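Local coordinates for ApeI dehydratase-like domain-containing protein (Pectobacterium atrosepticum, PDB 3ESI) that is of uncharacterised function but, as a hotdog-fold member of the ApeI dehydratase-like family, probably acts on acyl thioesters, at residues L60-W64 against W90-Q95. Residues are numbered along the deposited sequence; the frame is centred on the assembly and turned at random.
Sequences LAQGW and WHAGKQ
Trp90, next to last in strand 83-91, lays its indole against the turn that follows helix 45-59, where the helix of this hotdog fold hands the chain over to strand 64-74. A chi1 of -175°, CG beside the carbonyl carbon and opposite N, holds the ring out where Ala61 and Trp64 can reach it. One face takes the methyl of Ala61 in a CH-pi contact: CB stands 3.5 Å from the centroid of the Trp90 six-membered ring, almost on its normal. Leu60 adds CD1 at 4.1 Å from Trp90 CB and reaches on to Val20 of strand 17-25. The far edge of the same indole meets the face of Trp64 in a T-shaped pair, planes at 72°, with Trp90 CZ2 3.4 Å from Trp64 CE2. Trp64 itself closes the type I turn, its N hydrogen-bonded to Ala61 O. Further on, Ala92 lays its CA over the Trp90 face opposite Ala61, so the indole is sandwiched between the turn and its own hairpin loop. At the loop's end Gln95, whose backbone is hydrogen-bonded to Leu119, brings its extended side chain to the benzo edge of Trp64; amide and indole planes stand 83° apart, and CG lies 3.4 Å from Trp64 CZ3.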
loop_
_atom_site.group_PDB
_atom_site.type_symbol
_atom_site.label_atom_id
_atom_site.label_comp_id
_atom_site.label_asym_id
_atom_site.label_seq_id
_atom_site.Cartn_x
_atom_site.Cartn_y
_atom_site.Cartn_z
ATOM N N LEU A 60 21.927 -5.558 21.315
ATOM C CA LEU A 60 21.536 -5.160 22.660
ATOM C C LEU A 60 20.830 -6.235 23.482
ATOM O O LEU A 60 21.218 -6.503 24.616
ATOM C CB LEU A 60 20.669 -3.901 22.603
ATOM C CG LEU A 60 21.327 -2.671 21.971
ATOM C CD1 LEU A 60 20.374 -1.482 22.046
ATOM C CD2 LEU A 60 22.634 -2.351 22.692
ATOM N N ALA A 61 19.795 -6.847 22.915
ATOM C CA ALA A 61 19.032 -7.870 23.619
ATOM C C ALA A 61 19.116 -9.202 22.899
ATOM O O ALA A 61 18.135 -9.678 22.334
ATOM C CB ALA A 61 17.588 -7.426 23.736
ATOM N N GLN A 62 20.296 -9.805 22.944
ATOM C CA GLN A 62 20.552 -11.074 22.278
ATOM C C GLN A 62 19.541 -12.196 22.538
ATOM O O GLN A 62 19.150 -12.921 21.610
ATOM C CB GLN A 62 21.967 -11.561 22.619
ATOM C CG GLN A 62 23.090 -10.816 21.881
ATOM C CD GLN A 62 23.242 -9.357 22.303
ATOM O OE1 GLN A 62 23.993 -8.603 21.680
ATOM N NE2 GLN A 62 22.540 -8.956 23.368
ATOM N N GLY A 63 19.111 -12.345 23.785
ATOM C CA GLY A 63 18.167 -13.406 24.082
ATOM C C GLY A 63 16.709 -12.988 24.107
ATOM O O GLY A 63 15.899 -13.616 24.793
ATOM N N TRP A 64 16.360 -11.941 23.366
ATOM C CA TRP A 64 14.978 -11.475 23.341
ATOM C C TRP A 64 14.371 -11.422 21.943
ATOM O O TRP A 64 15.065 -11.565 20.937
ATOM C CB TRP A 64 14.888 -10.092 23.979
ATOM C CG TRP A 64 15.399 -10.039 25.390
ATOM C CD1 TRP A 64 16.670 -10.331 25.821
ATOM C CD2 TRP A 64 14.657 -9.657 26.556
ATOM N NE1 TRP A 64 16.758 -10.151 27.185
ATOM C CE2 TRP A 64 15.540 -9.738 27.662
ATOM C CE3 TRP A 64 13.333 -9.254 26.776
ATOM C CZ2 TRP A 64 15.139 -9.429 28.971
ATOM C CZ3 TRP A 64 12.932 -8.945 28.082
ATOM C CH2 TRP A 64 13.836 -9.036 29.161
ATOM N N TRP A 90 17.772 0.315 24.855
ATOM C CA TRP A 90 17.081 -0.803 25.485
ATOM C C TRP A 90 17.162 -0.846 26.995
ATOM O O TRP A 90 18.247 -0.933 27.575
ATOM C CB TRP A 90 17.580 -2.142 24.946
ATOM C CG TRP A 90 16.791 -3.298 25.505
ATOM C CD1 TRP A 90 15.427 -3.454 25.477
ATOM C CD2 TRP A 90 17.313 -4.452 26.159
ATOM N NE1 TRP A 90 15.073 -4.640 26.076
ATOM C CE2 TRP A 90 16.211 -5.272 26.504
ATOM C CE3 TRP A 90 18.603 -4.878 26.487
ATOM C CZ2 TRP A 90 16.364 -6.491 27.164
ATOM C CZ3 TRP A 90 18.760 -6.091 27.143
ATOM C CH2 TRP A 90 17.643 -6.885 27.476
ATOM N N HIS A 91 15.989 -0.824 27.618
ATOM C CA HIS A 91 15.850 -0.863 29.071
ATOM C C HIS A 91 15.330 -2.251 29.463
ATOM O O HIS A 91 14.127 -2.479 29.492
ATOM C CB HIS A 91 14.861 0.227 29.503
ATOM C CG HIS A 91 14.856 0.501 30.974
ATOM N ND1 HIS A 91 14.346 1.666 31.508
ATOM C CD2 HIS A 91 15.292 -0.236 32.023
ATOM C CE1 HIS A 91 14.470 1.634 32.822
ATOM N NE2 HIS A 91 15.041 0.490 33.160
ATOM N N ALA A 92 16.241 -3.177 29.749
ATOM C CA ALA A 92 15.865 -4.539 30.115
ATOM C C ALA A 92 14.923 -4.594 31.319
ATOM O O ALA A 92 14.218 -5.590 31.531
ATOM C CB ALA A 92 17.108 -5.359 30.391
ATOM N N GLY A 93 14.921 -3.532 32.116
ATOM C CA GLY A 93 14.043 -3.500 33.266
ATOM C C GLY A 93 12.604 -3.501 32.790
ATOM O O GLY A 93 11.891 -4.498 32.948
ATOM N N LYS A 94 12.179 -2.386 32.197
ATOM C CA LYS A 94 10.818 -2.244 31.685
ATOM C C LYS A 94 10.621 -3.079 30.417
ATOM O O LYS A 94 9.532 -3.102 29.837
ATOM C CB LYS A 94 10.525 -0.780 31.358
ATOM C CG LYS A 94 10.832 0.192 32.470
ATOM C CD LYS A 94 10.772 1.615 31.946
ATOM C CE LYS A 94 11.284 2.610 32.971
ATOM N NZ LYS A 94 11.424 3.968 32.372
ATOM N N GLN A 95 11.676 -3.763 29.989
ATOM C CA GLN A 95 11.605 -4.573 28.781
ATOM C C GLN A 95 11.109 -3.744 27.582
ATOM O O GLN A 95 10.354 -4.231 26.738
ATOM C CB GLN A 95 10.690 -5.770 29.023
ATOM C CG GLN A 95 11.240 -6.760 30.036
ATOM C CD GLN A 95 10.344 -7.973 30.208
ATOM O OE1 GLN A 95 10.758 -8.999 30.753
ATOM N NE2 GLN A 95 9.106 -7.858 29.749
#